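Side-chain contacts in putative ferredoxin (Hydrogenobacter thermophilus, PDB 7M1O), which binds a single [4Fe-4S] cluster and, as ferredoxins do, probably serves as a small electron-transfer protein: residues A[24-29]-A[57-62]; A[19-24]-A[52-57]. All blocks are in the same frame, centred on the assembly; numbering follows the deposited sequence.

Interaction 1 of 2, residues A[24-29]-A[57-62]; sequences EVYKNR and EVTDEC. With SF4 (iron/sulfur cluster), chain C.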
ATOM      1  N   GLU A  24      -2.229  -3.970  -8.265  1.00 35.46           N
ATOM      2  CA  GLU A  24      -2.581  -5.264  -7.693  1.00 39.20           C
ATOM      3  C   GLU A  24      -2.795  -5.152  -6.184  1.00 39.43           C
ATOM      4  O   GLU A  24      -3.547  -5.933  -5.601  1.00 40.91           O
ATOM      5  CB  GLU A  24      -1.492  -6.305  -7.980  1.00 40.76           C
ATOM      6  CG  GLU A  24      -1.161  -6.505  -9.457  1.00 41.70           C
ATOM      7  CD  GLU A  24      -0.003  -5.641  -9.929  1.00 42.62           C
ATOM      8  OE1 GLU A  24       0.190  -4.538  -9.377  1.00 42.24           O
ATOM      9  OE2 GLU A  24       0.717  -6.071 -10.854  1.00 42.53           O
ATOM     10  N   VAL A  25      -2.131  -4.177  -5.562  1.00 34.30           N
ATOM     11  CA  VAL A  25      -2.126  -4.046  -4.106  1.00 29.44           C
ATOM     12  C   VAL A  25      -2.822  -2.773  -3.623  1.00 26.31           C
ATOM     13  O   VAL A  25      -3.524  -2.799  -2.613  1.00 26.65           O
ATOM     14  CB  VAL A  25      -0.681  -4.063  -3.556  1.00 27.00           C
ATOM     15  CG1 VAL A  25      -0.665  -3.892  -2.040  1.00 26.48           C
ATOM     16  CG2 VAL A  25       0.009  -5.358  -3.943  1.00 26.79           C
ATOM     17  N   TYR A  26      -2.624  -1.667  -4.336  1.00 23.55           N
ATOM     18  CA  TYR A  26      -3.156  -0.373  -3.911  1.00 21.48           C
ATOM     19  C   TYR A  26      -4.108   0.227  -4.939  1.00 21.33           C
ATOM     20  O   TYR A  26      -3.982  -0.022  -6.137  1.00 21.79           O
ATOM     21  CB  TYR A  26      -2.012   0.607  -3.644  1.00 20.18           C
ATOM     22  CG  TYR A  26      -0.944   0.051  -2.734  1.00 20.65           C
ATOM     23  CD1 TYR A  26      -1.095   0.078  -1.355  1.00 21.74           C
ATOM     24  CD2 TYR A  26       0.215  -0.506  -3.255  1.00 19.84           C
ATOM     25  CE1 TYR A  26      -0.120  -0.432  -0.520  1.00 20.72           C
ATOM     26  CE2 TYR A  26       1.194  -1.018  -2.429  1.00 19.79           C
ATOM     27  CZ  TYR A  26       1.022  -0.978  -1.064  1.00 19.69           C
ATOM     28  OH  TYR A  26       1.996  -1.489  -0.244  1.00 19.35           O
ATOM     29  N   LYS A  27      -5.055   1.024  -4.456  1.00 22.24           N
ATOM     30  CA  LYS A  27      -5.997   1.718  -5.323  1.00 24.28           C
ATOM     31  C   LYS A  27      -6.320   3.095  -4.764  1.00 23.42           C
ATOM     32  O   LYS A  27      -6.200   3.334  -3.562  1.00 22.01           O
ATOM     33  CB  LYS A  27      -7.289   0.911  -5.481  1.00 26.64           C
ATOM     34  CG  LYS A  27      -8.137   0.854  -4.214  1.00 30.28           C
ATOM     35  CD  LYS A  27      -9.329  -0.081  -4.360  1.00 34.53           C
ATOM     36  CE  LYS A  27     -10.139  -0.134  -3.073  1.00 37.78           C
ATOM     37  NZ  LYS A  27     -11.224  -1.160  -3.104  1.00 39.34           N
ATOM     38  N   ASN A  28      -6.718   4.000  -5.650  1.00 23.71           N
ATOM     39  CA  ASN A  28      -7.284   5.274  -5.243  1.00 23.88           C
ATOM     40  C   ASN A  28      -8.616   4.995  -4.549  1.00 24.34           C
ATOM     41  O   ASN A  28      -9.517   4.406  -5.148  1.00 24.58           O
ATOM     42  CB  ASN A  28      -7.458   6.186  -6.462  1.00 23.25           C
ATOM     43  CG  ASN A  28      -7.943   7.579  -6.101  1.00 22.26           C
ATOM     44  OD1 ASN A  28      -8.572   7.790  -5.066  1.00 21.38           O
ATOM     45  ND2 ASN A  28      -7.660   8.540  -6.972  1.00 22.25           N
ATOM     46  N   ARG A  29      -8.737   5.392  -3.285  1.00 25.25           N
ATOM     47  CA  ARG A  29      -9.934   5.075  -2.510  1.00 26.60           C
ATOM     48  C   ARG A  29     -11.136   5.847  -3.043  1.00 27.74           C
ATOM     49  O   ARG A  29     -12.281   5.468  -2.799  1.00 28.37           O
ATOM     50  CB  ARG A  29      -9.721   5.372  -1.019  1.00 26.74           C
ATOM     51  CG  ARG A  29      -9.896   6.828  -0.612  1.00 27.26           C
ATOM     52  CD  ARG A  29      -9.697   7.010   0.887  1.00 29.80           C
ATOM     53  NE  ARG A  29      -9.877   8.401   1.294  1.00 30.86           N
ATOM     54  CZ  ARG A  29      -9.859   8.826   2.554  1.00 31.67           C
ATOM     55  NH1 ARG A  29      -9.672   7.968   3.548  1.00 31.71           N
ATOM     56  NH2 ARG A  29     -10.029  10.114   2.820  1.00 31.44           N
ATOM     57  N   GLU A  57       9.361  -1.885  -2.494  1.00 25.10           N
ATOM     58  CA  GLU A  57       9.915  -0.724  -3.181  1.00 27.08           C
ATOM     59  C   GLU A  57       9.050   0.520  -2.989  1.00 24.71           C
ATOM     60  O   GLU A  57       9.562   1.577  -2.622  1.00 24.93           O
ATOM     61  CB  GLU A  57      10.090  -1.017  -4.672  1.00 33.41           C
ATOM     62  CG  GLU A  57      11.333  -1.836  -4.991  1.00 40.55           C
ATOM     63  CD  GLU A  57      11.393  -2.271  -6.441  1.00 48.06           C
ATOM     64  OE1 GLU A  57      10.653  -1.697  -7.269  1.00 54.26           O
ATOM     65  OE2 GLU A  57      12.178  -3.191  -6.752  1.00 48.15           O
ATOM     66  N   VAL A  58       7.748   0.407  -3.233  1.00 22.90           N
ATOM     67  CA  VAL A  58       6.865   1.565  -3.096  1.00 23.40           C
ATOM     68  C   VAL A  58       6.762   1.998  -1.639  1.00 20.41           C
ATOM     69  O   VAL A  58       6.495   3.162  -1.350  1.00 20.12           O
ATOM     70  CB  VAL A  58       5.449   1.290  -3.638  1.00 26.60           C
ATOM     71  CG1 VAL A  58       5.500   0.983  -5.122  1.00 29.80           C
ATOM     72  CG2 VAL A  58       4.779   0.159  -2.871  1.00 26.30           C
ATOM     73  N   THR A  59       6.964   1.055  -0.724  1.00 18.99           N
ATOM     74  CA  THR A  59       6.984   1.365   0.699  1.00 17.50           C
ATOM     75  C   THR A  59       8.130   2.327   1.013  1.00 18.08           C
ATOM     76  O   THR A  59       7.963   3.276   1.781  1.00 17.84           O
ATOM     77  CB  THR A  59       7.125   0.087   1.551  1.00 16.22           C
ATOM     78  OG1 THR A  59       5.986  -0.759   1.339  1.00 15.11           O
ATOM     79  CG2 THR A  59       7.231   0.425   3.035  1.00 16.18           C
ATOM     80  N   ASP A  60       9.291   2.081   0.412  1.00 18.77           N
ATOM     81  CA  ASP A  60      10.446   2.955   0.595  1.00 20.93           C
ATOM     82  C   ASP A  60      10.294   4.250  -0.197  1.00 20.72           C
ATOM     83  O   ASP A  60      10.889   5.272   0.149  1.00 21.29           O
ATOM     84  CB  ASP A  60      11.735   2.249   0.168  1.00 24.59           C
ATOM     85  CG  ASP A  60      12.118   1.109   1.093  1.00 28.56           C
ATOM     86  OD1 ASP A  60      11.639   1.078   2.248  1.00 29.79           O
ATOM     87  OD2 ASP A  60      12.911   0.246   0.665  1.00 28.94           O
ATOM     88  N   GLU A  61       9.496   4.203  -1.257  1.00 20.61           N
ATOM     89  CA  GLU A  61       9.375   5.328  -2.178  1.00 21.02           C
ATOM     90  C   GLU A  61       8.229   6.269  -1.822  1.00 19.54           C
ATOM     91  O   GLU A  61       8.206   7.410  -2.278  1.00 19.96           O
ATOM     92  CB  GLU A  61       9.195   4.815  -3.606  1.00 23.94           C
ATOM     93  CG  GLU A  61      10.462   4.215  -4.197  1.00 28.12           C
ATOM     94  CD  GLU A  61      10.218   3.494  -5.507  1.00 31.56           C
ATOM     95  OE1 GLU A  61       9.041   3.299  -5.878  1.00 35.04           O
ATOM     96  OE2 GLU A  61      11.207   3.118  -6.167  1.00 30.30           O
ATOM     97  N   CYS A  62       7.283   5.797  -1.016  1.00 18.24           N
ATOM     98  CA  CYS A  62       6.184   6.648  -0.571  1.00 19.15           C
ATOM     99  C   CYS A  62       6.740   7.909   0.089  1.00 20.52           C
ATOM    100  O   CYS A  62       7.479   7.817   1.071  1.00 20.57           O
ATOM    101  CB  CYS A  62       5.273   5.903   0.403  1.00 18.68           C
ATOM    102  SG  CYS A  62       4.000   6.952   1.157  1.00 19.07           S
TER
HETATM  103 FE1  SF4 C 101      -0.295   8.131  -0.629  1.00 19.94          FE
HETATM  104 FE2  SF4 C 101       2.221   7.129  -0.253  1.00 19.96          FE
HETATM  105 FE3  SF4 C 101       1.597   8.410  -2.582  1.00 20.69          FE
HETATM  106 FE4  SF4 C 101       0.522   5.951  -2.056  1.00 19.33          FE
HETATM  107  S1  SF4 C 101       2.723   6.442  -2.369  1.00 18.50           S
HETATM  108  S2  SF4 C 101      -0.573   7.779  -2.865  1.00 20.24           S
HETATM  109  S3  SF4 C 101       0.251   6.083   0.207  1.00 18.57           S
HETATM  110  S4  SF4 C 101       1.642   9.321  -0.493  1.00 19.52           S
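Y26 of the short strand 26-28 meets V58 of helix 52-61 in the buried core of this single-cluster [4Fe-4S] ferredoxin, beside the iron-sulfur site. The two side chains come from opposite directions and cover the distance between backbones whose nearest CA atoms, those of Y26 and V58, are 10.2 Å apart. From CB of Y26 the ring is sent toward the helix, with CG anti to the carbonyl carbon (chi1 -51°). Over the centre of one ring face lies CG1 of the preceding V25, 3.4 Å above the plane. Farther out, CE2 touches CG2 of V58 at 3.8 Å, an apolar contact made obliquely to the ring. OH, at the tip, lies 4.2 Å from the same CG2 and 4.4 Å from OG1 of T59, too far for a bond to that hydroxyl. Its hydrogen bond goes instead to OG1 of T5 on strand 3-7, so the buried phenol oxygen is satisfied and the ring is tied at its far end. OG1 of T59 bonds to the carbonyl O of V55 one helical turn earlier and to OG1 of T69. The turn that carries V58 also leads into the cluster: N of C62 donates to O of V58 at 2.8 Å, and just past the helix end SG of C62 binds iron FE2 at 2.3 Å.

Interaction 2 of 2, residues A[19-24]-A[52-57]; sequences YDRVPE and EQEVKE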
ATOM      1  N   TYR A  19      -0.576   3.217  -6.153  1.00 21.33           N
ATOM      2  CA  TYR A  19      -1.644   2.545  -6.888  1.00 19.87           C
ATOM      3  C   TYR A  19      -1.504   2.709  -8.398  1.00 20.26           C
ATOM      4  O   TYR A  19      -2.208   2.051  -9.158  1.00 20.22           O
ATOM      5  CB  TYR A  19      -3.034   3.008  -6.426  1.00 18.79           C
ATOM      6  CG  TYR A  19      -3.311   4.494  -6.327  1.00 18.28           C
ATOM      7  CD1 TYR A  19      -3.414   5.109  -5.087  1.00 18.97           C
ATOM      8  CD2 TYR A  19      -3.542   5.266  -7.460  1.00 19.25           C
ATOM      9  CE1 TYR A  19      -3.699   6.451  -4.974  1.00 19.84           C
ATOM     10  CE2 TYR A  19      -3.829   6.619  -7.356  1.00 19.61           C
ATOM     11  CZ  TYR A  19      -3.910   7.202  -6.108  1.00 20.63           C
ATOM     12  OH  TYR A  19      -4.193   8.541  -5.982  1.00 21.42           O
ATOM     13  N   ASP A  20      -0.582   3.561  -8.836  1.00 22.24           N
ATOM     14  CA  ASP A  20      -0.188   3.568 -10.239  1.00 24.86           C
ATOM     15  C   ASP A  20       0.798   2.434 -10.506  1.00 24.75           C
ATOM     16  O   ASP A  20       0.705   1.738 -11.516  1.00 23.02           O
ATOM     17  CB  ASP A  20       0.446   4.900 -10.637  1.00 27.14           C
ATOM     18  CG  ASP A  20       0.847   4.929 -12.097  1.00 28.51           C
ATOM     19  OD1 ASP A  20      -0.038   4.728 -12.954  1.00 29.26           O
ATOM     20  OD2 ASP A  20       2.046   5.122 -12.389  1.00 27.77           O
ATOM     21  N   ARG A  21       1.743   2.262  -9.588  1.00 26.39           N
ATOM     22  CA  ARG A  21       2.816   1.287  -9.747  1.00 28.42           C
ATOM     23  C   ARG A  21       2.337  -0.136  -9.478  1.00 24.96           C
ATOM     24  O   ARG A  21       2.648  -1.056 -10.234  1.00 23.01           O
ATOM     25  CB  ARG A  21       3.975   1.631  -8.808  1.00 33.93           C
ATOM     26  CG  ARG A  21       5.150   0.653  -8.839  1.00 39.64           C
ATOM     27  CD  ARG A  21       6.168   1.018  -9.904  1.00 45.13           C
ATOM     28  NE  ARG A  21       6.793   2.311  -9.637  1.00 48.71           N
ATOM     29  CZ  ARG A  21       7.677   2.531  -8.668  1.00 48.79           C
ATOM     30  NH1 ARG A  21       8.047   1.548  -7.857  1.00 48.06           N
ATOM     31  NH2 ARG A  21       8.190   3.743  -8.504  1.00 48.62           N
ATOM     32  N   VAL A  22       1.592  -0.310  -8.392  1.00 25.50           N
ATOM     33  CA  VAL A  22       1.155  -1.633  -7.960  1.00 27.04           C
ATOM     34  C   VAL A  22      -0.361  -1.662  -7.775  1.00 26.22           C
ATOM     35  O   VAL A  22      -0.855  -1.755  -6.651  1.00 24.99           O
ATOM     36  CB  VAL A  22       1.849  -2.052  -6.643  1.00 27.09           C
ATOM     37  CG1 VAL A  22       1.609  -3.529  -6.355  1.00 26.93           C
ATOM     38  CG2 VAL A  22       3.343  -1.768  -6.715  1.00 26.29           C
ATOM     39  N   PRO A  23      -1.109  -1.581  -8.887  1.00 26.38           N
ATOM     40  CA  PRO A  23      -2.573  -1.623  -8.819  1.00 27.81           C
ATOM     41  C   PRO A  23      -3.092  -2.958  -8.287  1.00 31.14           C
ATOM     42  O   PRO A  23      -4.257  -3.055  -7.905  1.00 30.86           O
ATOM     43  CB  PRO A  23      -3.002  -1.402 -10.273  1.00 27.30           C
ATOM     44  CG  PRO A  23      -1.829  -1.813 -11.089  1.00 26.84           C
ATOM     45  CD  PRO A  23      -0.624  -1.454 -10.272  1.00 26.29           C
ATOM     46  N   GLU A  24      -2.229  -3.970  -8.265  1.00 35.46           N
ATOM     47  CA  GLU A  24      -2.581  -5.264  -7.693  1.00 39.20           C
ATOM     48  C   GLU A  24      -2.795  -5.152  -6.184  1.00 39.43           C
ATOM     49  O   GLU A  24      -3.547  -5.933  -5.601  1.00 40.91           O
ATOM     50  CB  GLU A  24      -1.492  -6.305  -7.980  1.00 40.76           C
ATOM     51  CG  GLU A  24      -1.161  -6.505  -9.457  1.00 41.70           C
ATOM     52  CD  GLU A  24      -0.003  -5.641  -9.929  1.00 42.62           C
ATOM     53  OE1 GLU A  24       0.190  -4.538  -9.377  1.00 42.24           O
ATOM     54  OE2 GLU A  24       0.717  -6.071 -10.854  1.00 42.53           O
ATOM     55  N   GLU A  52       5.907  -8.992  -3.669  1.00 28.33           N
ATOM     56  CA  GLU A  52       6.569  -8.582  -2.435  1.00 30.78           C
ATOM     57  C   GLU A  52       7.594  -7.472  -2.665  1.00 31.23           C
ATOM     58  O   GLU A  52       7.579  -6.460  -1.968  1.00 29.93           O
ATOM     59  CB  GLU A  52       7.243  -9.784  -1.768  1.00 33.87           C
ATOM     60  CG  GLU A  52       6.268 -10.699  -1.037  1.00 36.87           C
ATOM     61  CD  GLU A  52       6.956 -11.840  -0.309  1.00 39.94           C
ATOM     62  OE1 GLU A  52       8.147 -11.698   0.039  1.00 41.08           O
ATOM     63  OE2 GLU A  52       6.302 -12.881  -0.084  1.00 41.45           O
ATOM     64  N   GLN A  53       8.473  -7.655  -3.646  1.00 33.26           N
ATOM     65  CA  GLN A  53       9.534  -6.685  -3.896  1.00 37.15           C
ATOM     66  C   GLN A  53       8.976  -5.363  -4.412  1.00 32.45           C
ATOM     67  O   GLN A  53       9.481  -4.297  -4.066  1.00 32.19           O
ATOM     68  CB  GLN A  53      10.552  -7.249  -4.886  1.00 47.33           C
ATOM     69  CG  GLN A  53      11.373  -8.395  -4.318  1.00 57.90           C
ATOM     70  CD  GLN A  53      12.453  -8.870  -5.267  1.00 69.09           C
ATOM     71  OE1 GLN A  53      12.940  -8.111  -6.105  1.00 79.25           O
ATOM     72  NE2 GLN A  53      12.833 -10.137  -5.142  1.00 69.02           N
ATOM     73  N   GLU A  54       7.937  -5.436  -5.237  1.00 28.05           N
ATOM     74  CA  GLU A  54       7.254  -4.236  -5.709  1.00 26.74           C
ATOM     75  C   GLU A  54       6.668  -3.463  -4.529  1.00 23.32           C
ATOM     76  O   GLU A  54       6.837  -2.246  -4.420  1.00 21.29           O
ATOM     77  CB  GLU A  54       6.151  -4.598  -6.706  1.00 31.27           C
ATOM     78  CG  GLU A  54       6.661  -5.066  -8.060  1.00 36.63           C
ATOM     79  CD  GLU A  54       7.348  -3.961  -8.841  1.00 41.09           C
ATOM     80  OE1 GLU A  54       6.852  -2.814  -8.814  1.00 42.29           O
ATOM     81  OE2 GLU A  54       8.387  -4.238  -9.480  1.00 42.93           O
ATOM     82  N   VAL A  55       5.987  -4.181  -3.643  1.00 20.82           N
ATOM     83  CA  VAL A  55       5.403  -3.575  -2.453  1.00 20.47           C
ATOM     84  C   VAL A  55       6.492  -2.969  -1.574  1.00 21.14           C
ATOM     85  O   VAL A  55       6.334  -1.863  -1.059  1.00 22.61           O
ATOM     86  CB  VAL A  55       4.580  -4.610  -1.646  1.00 19.38           C
ATOM     87  CG1 VAL A  55       4.274  -4.113  -0.232  1.00 19.56           C
ATOM     88  CG2 VAL A  55       3.287  -4.924  -2.377  1.00 18.23           C
ATOM     89  N   LYS A  56       7.598  -3.687  -1.409  1.00 22.31           N
ATOM     90  CA  LYS A  56       8.689  -3.205  -0.570  1.00 25.36           C
ATOM     91  C   LYS A  56       9.313  -1.949  -1.167  1.00 24.40           C
ATOM     92  O   LYS A  56       9.734  -1.051  -0.437  1.00 23.12           O
ATOM     93  CB  LYS A  56       9.755  -4.290  -0.384  1.00 29.70           C
ATOM     94  CG  LYS A  56       9.336  -5.404   0.570  1.00 34.80           C
ATOM     95  CD  LYS A  56      10.462  -6.395   0.826  1.00 41.79           C
ATOM     96  CE  LYS A  56      11.416  -5.893   1.897  1.00 47.32           C
ATOM     97  NZ  LYS A  56      12.480  -6.888   2.210  1.00 49.65           N
ATOM     98  N   GLU A  57       9.361  -1.885  -2.494  1.00 25.10           N
ATOM     99  CA  GLU A  57       9.915  -0.724  -3.181  1.00 27.08           C
ATOM    100  C   GLU A  57       9.050   0.520  -2.989  1.00 24.71           C
ATOM    101  O   GLU A  57       9.562   1.577  -2.622  1.00 24.93           O
ATOM    102  CB  GLU A  57      10.090  -1.017  -4.672  1.00 33.41           C
ATOM    103  CG  GLU A  57      11.333  -1.836  -4.991  1.00 40.55           C
ATOM    104  CD  GLU A  57      11.393  -2.271  -6.441  1.00 48.06           C
ATOM    105  OE1 GLU A  57      10.653  -1.697  -7.269  1.00 54.26           O
ATOM    106  OE2 GLU A  57      12.178  -3.191  -6.752  1.00 48.15           O
TER
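Where helix 17-21, which carries the cluster ligand C18, comes to its end, R21 and V22 pack against helix 52-61 of the ferredoxin fold. The backbones approach most closely at V22 and E54, whose CA atoms are 7.0 Å apart. V22, the first residue beyond helical geometry, is buried and points toward the helix; its CG2 rests 4.0 Å from CB of E54, so the glutamate contributes the apolar root of its side chain here. Beyond CB the E54 chain bends (chi2 -67°) and brings its carboxylate over to the arginine. There OE1 of E54 lies 3.9 Å from CG of R21 and about as far from CD, a contact with the aliphatic stem. The two side chains cross at about a right angle, and the guanidinium and carboxylate planes are 82° apart. With NH1 of R21 4.6 Å from OE1 of E54, the opposite charges are near each other but beyond a salt bridge, so any attraction is probably modest. E57, one turn along, stands in a similar relation: its OE1 is 4.2 Å from NH1 of R21, also beyond bonding distance. Bends at chi2 and chi3 carry the arginine across the side of helix 52-61, where NH2 forms its salt bridge with E61. The helix thus presents three glutamates to the guanidinium, and together they would probably favour its positive charge. Deeper in, V22 and R21 both touch V58, while V55 on the same helix turns to Y26 of strand 26-28 and T5 of strand 3-7.

Helix 52-61 takes part in both contacts, and their centres lie 5 Å apart. Interaction 1 uses its later turns in the buried core, against strand 26-28; interaction 2 uses its earlier turns and is partly buried, against the end of helix 17-21. The chemistry follows this depth: an aromatic ring on a valine inside, and in interaction 2 a valine on the root of a glutamate, with charged ends toward the surface. Helix 17-21 and strand 26-28 follow each other in the chain, and helix 52-61 packs against both. The salt bridge of R21 with E61 ties the two contacts together.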